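Local coordinates for Serine/threonine-protein kinase Tel1 (Chaetomium thermophilum, PDB 6SKY), which is a PI3K-related serine/threonine kinase that probably senses DNA damage and activates checkpoint signalling by phosphorylating proteins at Ser-Gln or Thr-Gln sites, at residues 2739-2751 and 2798-2810. Sequence-based numbering, arbitrary orientation.
Sequences RTNYTRTTAAISM and FRLTRDIVDGMGI
Tyr2742 reaches from helix 2739-2751 to the short helix 2802-2806 and makes the single hydrogen bond between the two segments. With CG anti to the backbone N (chi1 169°), its ring is sent toward 2798-2810, one face still under Thr2746 OG1. Tyr2742 CD1 lies 3.8 Å from Gly2807 O, and Tyr2742 CE1 meets the Gly2807 carbonyl carbon and Met2808 CG. At the tip, Tyr2742 OH donates to Ile2804 O over 2.9 Å. This bond lies in the carbonyl plane, on a lone pair, with a C=O...donor angle of 114°. A phenylalanine here would probably leave Ile2804 O without this donor and the two segments without their hydrogen bond.

Met2808 runs along the same helix: its CB is 4.2 Å from Thr2743 OG1, its CG rests 3.8 Å from Thr2743 CG2, and its CE, ending an extended chain, lies 3.9 Å from Thr2746 CG2. Phe2817 of helix 2816-2828 also touches Met2808 and Thr2743, while Val2775 of strand 2775-2777 touches Tyr2742 and Thr2746. At the N-terminal end of 2739-2751, Arg2739 lays one guanidinium face over Met2808 O and Gly2809, while NH2 is salt-bridged to Glu1892. At the other end, Ser2750 CB makes a CH-pi contact over the Phe2798 face, 3.9 Å from the centroid, and Met2751 CE meets Phe2798 CE1.

The contact thus joins the long C-lobe helix 2732-2755 to chain following the magnesium ligands Asn2765 and Asp2779. Thr2743, Thr2746 and Ser2750 each turn their hydroxyl back to a carbonyl one helical turn earlier and present chiefly CG2 or CB to 2798-2810, leaving the tyrosine hydroxyl as the one hydrogen bond between the two segments.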
loop_
_atom_site.group_PDB
_atom_site.type_symbol
_atom_site.label_atom_id
_atom_site.label_comp_id
_atom_site.label_asym_id
_atom_site.label_seq_id
_atom_site.Cartn_x
_atom_site.Cartn_y
_atom_site.Cartn_z
ATOM N N ARG A 2739 -23.807 13.641 21.593
ATOM C CA ARG A 2739 -23.898 12.249 21.186
ATOM C C ARG A 2739 -22.656 11.810 20.428
ATOM O O ARG A 2739 -22.212 10.665 20.574
ATOM C CB ARG A 2739 -25.146 12.042 20.351
ATOM C CG ARG A 2739 -25.767 10.707 20.544
ATOM C CD ARG A 2739 -26.873 10.500 19.565
ATOM N NE ARG A 2739 -26.405 10.675 18.202
ATOM C CZ ARG A 2739 -27.152 10.452 17.135
ATOM N NH1 ARG A 2739 -26.660 10.634 15.924
ATOM N NH2 ARG A 2739 -28.393 10.034 17.285
ATOM N N THR A 2740 -22.059 12.703 19.642
ATOM C CA THR A 2740 -20.787 12.369 19.011
ATOM C C THR A 2740 -19.680 12.187 20.039
ATOM O O THR A 2740 -18.842 11.295 19.893
ATOM C CB THR A 2740 -20.409 13.443 18.005
ATOM O OG1 THR A 2740 -21.468 13.588 17.063
ATOM C CG2 THR A 2740 -19.178 13.051 17.267
ATOM N N ASN A 2741 -19.647 13.025 21.076
ATOM C CA ASN A 2741 -18.669 12.843 22.145
ATOM C C ASN A 2741 -18.817 11.489 22.809
ATOM O O ASN A 2741 -17.824 10.812 23.091
ATOM C CB ASN A 2741 -18.814 13.933 23.194
ATOM C CG ASN A 2741 -18.213 15.230 22.771
ATOM O OD1 ASN A 2741 -17.535 15.311 21.759
ATOM N ND2 ASN A 2741 -18.447 16.263 23.557
ATOM N N TYR A 2742 -20.051 11.095 23.104
ATOM C CA TYR A 2742 -20.299 9.783 23.687
ATOM C C TYR A 2742 -19.756 8.668 22.804
ATOM O O TYR A 2742 -19.035 7.785 23.277
ATOM C CB TYR A 2742 -21.794 9.616 23.920
ATOM C CG TYR A 2742 -22.243 8.230 24.274
ATOM C CD1 TYR A 2742 -22.722 7.379 23.311
ATOM C CD2 TYR A 2742 -22.212 7.784 25.570
ATOM C CE1 TYR A 2742 -23.128 6.136 23.615
ATOM C CE2 TYR A 2742 -22.622 6.539 25.881
ATOM C CZ TYR A 2742 -23.083 5.719 24.897
ATOM O OH TYR A 2742 -23.503 4.457 25.198
ATOM N N THR A 2743 -20.094 8.693 21.515
ATOM C CA THR A 2743 -19.663 7.617 20.627
ATOM C C THR A 2743 -18.146 7.563 20.502
ATOM O O THR A 2743 -17.554 6.480 20.514
ATOM C CB THR A 2743 -20.300 7.783 19.255
ATOM O OG1 THR A 2743 -21.694 8.043 19.405
ATOM C CG2 THR A 2743 -20.149 6.538 18.466
ATOM N N ARG A 2744 -17.493 8.717 20.410
ATOM C CA ARG A 2744 -16.046 8.731 20.248
ATOM C C ARG A 2744 -15.321 8.256 21.495
ATOM O O ARG A 2744 -14.356 7.492 21.398
ATOM C CB ARG A 2744 -15.577 10.127 19.887
ATOM C CG ARG A 2744 -15.759 10.490 18.461
ATOM C CD ARG A 2744 -15.405 11.919 18.280
ATOM N NE ARG A 2744 -15.517 12.339 16.897
ATOM C CZ ARG A 2744 -15.325 13.585 16.497
ATOM N NH1 ARG A 2744 -15.436 13.897 15.223
ATOM N NH2 ARG A 2744 -15.023 14.518 17.378
ATOM N N THR A 2745 -15.728 8.721 22.674
ATOM C CA THR A 2745 -15.055 8.264 23.882
ATOM C C THR A 2745 -15.315 6.791 24.145
ATOM O O THR A 2745 -14.419 6.089 24.627
ATOM C CB THR A 2745 -15.473 9.108 25.073
ATOM O OG1 THR A 2745 -16.890 9.211 25.108
ATOM C CG2 THR A 2745 -14.910 10.476 24.945
ATOM N N THR A 2746 -16.500 6.291 23.797
ATOM C CA THR A 2746 -16.755 4.862 23.921
ATOM C C THR A 2746 -15.868 4.056 22.987
ATOM O O THR A 2746 -15.333 3.021 23.378
ATOM C CB THR A 2746 -18.223 4.580 23.651
ATOM O OG1 THR A 2746 -19.010 5.404 24.504
ATOM C CG2 THR A 2746 -18.552 3.160 23.939
ATOM N N ALA A 2747 -15.682 4.522 21.754
ATOM C CA ALA A 2747 -14.818 3.813 20.818
ATOM C C ALA A 2747 -13.377 3.776 21.306
ATOM O O ALA A 2747 -12.714 2.731 21.255
ATOM C CB ALA A 2747 -14.898 4.468 19.447
ATOM N N ALA A 2748 -12.867 4.914 21.773
ATOM C CA ALA A 2748 -11.484 4.963 22.231
ATOM C C ALA A 2748 -11.264 4.050 23.425
ATOM O O ALA A 2748 -10.284 3.299 23.469
ATOM C CB ALA A 2748 -11.088 6.393 22.568
ATOM N N ILE A 2749 -12.167 4.083 24.403
ATOM C CA ILE A 2749 -11.948 3.237 25.569
ATOM C C ILE A 2749 -12.179 1.775 25.235
ATOM O O ILE A 2749 -11.560 0.902 25.835
ATOM C CB ILE A 2749 -12.816 3.685 26.754
ATOM C CG1 ILE A 2749 -12.271 3.098 28.052
ATOM C CG2 ILE A 2749 -14.240 3.242 26.569
ATOM C CD1 ILE A 2749 -10.858 3.445 28.337
ATOM N N SER A 2750 -13.016 1.471 24.248
ATOM C CA SER A 2750 -13.217 0.084 23.859
ATOM C C SER A 2750 -11.957 -0.502 23.242
ATOM O O SER A 2750 -11.520 -1.593 23.618
ATOM C CB SER A 2750 -14.392 -0.010 22.896
ATOM O OG SER A 2750 -15.597 0.297 23.559
ATOM N N MET A 2751 -11.342 0.217 22.304
ATOM C CA MET A 2751 -10.108 -0.289 21.709
ATOM C C MET A 2751 -8.984 -0.352 22.729
ATOM O O MET A 2751 -8.258 -1.349 22.807
ATOM C CB MET A 2751 -9.694 0.568 20.520
ATOM C CG MET A 2751 -10.440 0.260 19.252
ATOM S SD MET A 2751 -10.451 -1.484 18.847
ATOM C CE MET A 2751 -12.141 -1.910 19.219
ATOM N N PHE A 2798 -14.991 -5.999 25.359
ATOM C CA PHE A 2798 -15.404 -4.750 25.975
ATOM C C PHE A 2798 -16.915 -4.786 26.116
ATOM O O PHE A 2798 -17.573 -5.715 25.654
ATOM C CB PHE A 2798 -14.934 -3.540 25.164
ATOM C CG PHE A 2798 -15.072 -3.697 23.677
ATOM C CD1 PHE A 2798 -13.984 -4.023 22.902
ATOM C CD2 PHE A 2798 -16.280 -3.493 23.054
ATOM C CE1 PHE A 2798 -14.108 -4.155 21.552
ATOM C CE2 PHE A 2798 -16.397 -3.628 21.708
ATOM C CZ PHE A 2798 -15.313 -3.955 20.959
ATOM N N ARG A 2799 -17.462 -3.764 26.762
ATOM C CA ARG A 2799 -18.899 -3.681 27.000
ATOM C C ARG A 2799 -19.576 -3.004 25.817
ATOM O O ARG A 2799 -19.340 -1.827 25.549
ATOM C CB ARG A 2799 -19.197 -2.932 28.291
ATOM C CG ARG A 2799 -20.653 -2.933 28.621
ATOM C CD ARG A 2799 -20.941 -2.295 29.938
ATOM N NE ARG A 2799 -22.320 -2.530 30.319
ATOM C CZ ARG A 2799 -22.704 -3.466 31.166
ATOM N NH1 ARG A 2799 -23.977 -3.625 31.445
ATOM N NH2 ARG A 2799 -21.813 -4.233 31.740
ATOM N N LEU A 2800 -20.397 -3.758 25.099
ATOM C CA LEU A 2800 -21.149 -3.261 23.955
ATOM C C LEU A 2800 -22.559 -3.826 23.985
ATOM O O LEU A 2800 -23.040 -4.404 23.014
ATOM C CB LEU A 2800 -20.449 -3.607 22.648
ATOM C CG LEU A 2800 -20.700 -2.741 21.424
ATOM C CD1 LEU A 2800 -20.280 -1.333 21.696
ATOM C CD2 LEU A 2800 -19.928 -3.290 20.262
ATOM N N THR A 2801 -23.229 -3.708 25.124
ATOM C CA THR A 2801 -24.576 -4.234 25.255
ATOM C C THR A 2801 -25.548 -3.424 24.399
ATOM O O THR A 2801 -25.168 -2.505 23.683
ATOM C CB THR A 2801 -24.995 -4.241 26.717
ATOM O OG1 THR A 2801 -25.169 -2.901 27.173
ATOM C CG2 THR A 2801 -23.933 -4.890 27.543
ATOM N N ARG A 2802 -26.828 -3.784 24.452
ATOM C CA ARG A 2802 -27.811 -3.103 23.618
ATOM C C ARG A 2802 -28.023 -1.663 24.050
ATOM O O ARG A 2802 -28.346 -0.811 23.220
ATOM C CB ARG A 2802 -29.139 -3.847 23.644
ATOM C CG ARG A 2802 -29.138 -5.168 22.930
ATOM C CD ARG A 2802 -30.434 -5.886 23.188
ATOM N NE ARG A 2802 -30.753 -5.890 24.607
ATOM C CZ ARG A 2802 -31.987 -5.892 25.088
ATOM N NH1 ARG A 2802 -33.013 -5.884 24.262
ATOM N NH2 ARG A 2802 -32.188 -5.885 26.391
ATOM N N ASP A 2803 -27.844 -1.370 25.335
ATOM C CA ASP A 2803 -27.984 -0.003 25.806
ATOM C C ASP A 2803 -26.796 0.864 25.426
ATOM O O ASP A 2803 -26.971 2.052 25.171
ATOM C CB ASP A 2803 -28.179 0.021 27.314
ATOM C CG ASP A 2803 -29.629 0.149 27.706
ATOM O OD1 ASP A 2803 -30.265 -0.871 28.029
ATOM O OD2 ASP A 2803 -30.146 1.275 27.675
ATOM N N ILE A 2804 -25.589 0.313 25.388
ATOM C CA ILE A 2804 -24.457 1.112 24.943
ATOM C C ILE A 2804 -24.623 1.484 23.479
ATOM O O ILE A 2804 -24.330 2.610 23.076
ATOM C CB ILE A 2804 -23.132 0.371 25.207
ATOM C CG1 ILE A 2804 -22.564 0.729 26.576
ATOM C CG2 ILE A 2804 -22.099 0.743 24.189
ATOM C CD1 ILE A 2804 -23.401 0.318 27.711
ATOM N N VAL A 2805 -25.128 0.559 22.671
ATOM C CA VAL A 2805 -25.288 0.805 21.248
ATOM C C VAL A 2805 -26.498 1.679 20.969
ATOM O O VAL A 2805 -26.528 2.399 19.969
ATOM C CB VAL A 2805 -25.374 -0.537 20.510
ATOM C CG1 VAL A 2805 -25.578 -0.330 19.053
ATOM C CG2 VAL A 2805 -24.125 -1.314 20.731
ATOM N N ASP A 2806 -27.509 1.647 21.835
ATOM C CA ASP A 2806 -28.680 2.488 21.630
ATOM C C ASP A 2806 -28.340 3.966 21.718
ATOM O O ASP A 2806 -28.961 4.784 21.037
ATOM C CB ASP A 2806 -29.753 2.134 22.647
ATOM C CG ASP A 2806 -31.097 2.707 22.291
ATOM O OD1 ASP A 2806 -31.612 2.396 21.204
ATOM O OD2 ASP A 2806 -31.654 3.461 23.102
ATOM N N GLY A 2807 -27.373 4.334 22.547
ATOM C CA GLY A 2807 -26.992 5.723 22.660
ATOM C C GLY A 2807 -26.210 6.257 21.486
ATOM O O GLY A 2807 -25.980 7.465 21.421
ATOM N N MET A 2808 -25.801 5.395 20.563
ATOM C CA MET A 2808 -24.990 5.792 19.427
ATOM C C MET A 2808 -25.803 6.270 18.241
ATOM O O MET A 2808 -25.225 6.804 17.295
ATOM C CB MET A 2808 -24.107 4.633 18.976
ATOM C CG MET A 2808 -22.940 4.386 19.871
ATOM S SD MET A 2808 -22.107 2.853 19.522
ATOM C CE MET A 2808 -21.083 2.781 20.972
ATOM N N GLY A 2809 -27.111 6.077 18.249
ATOM C CA GLY A 2809 -27.925 6.667 17.215
ATOM C C GLY A 2809 -28.647 5.700 16.311
ATOM O O GLY A 2809 -28.853 4.537 16.654
ATOM N N ILE A 2810 -29.031 6.190 15.134
ATOM C CA ILE A 2810 -29.861 5.429 14.214
ATOM C C ILE A 2810 -29.020 4.480 13.369
ATOM O O ILE A 2810 -29.505 3.425 12.950
ATOM C CB ILE A 2810 -30.682 6.408 13.358
ATOM C CG1 ILE A 2810 -31.735 5.685 12.538
ATOM C CG2 ILE A 2810 -29.788 7.225 12.447
ATOM C CD1 ILE A 2810 -32.534 6.621 11.693
#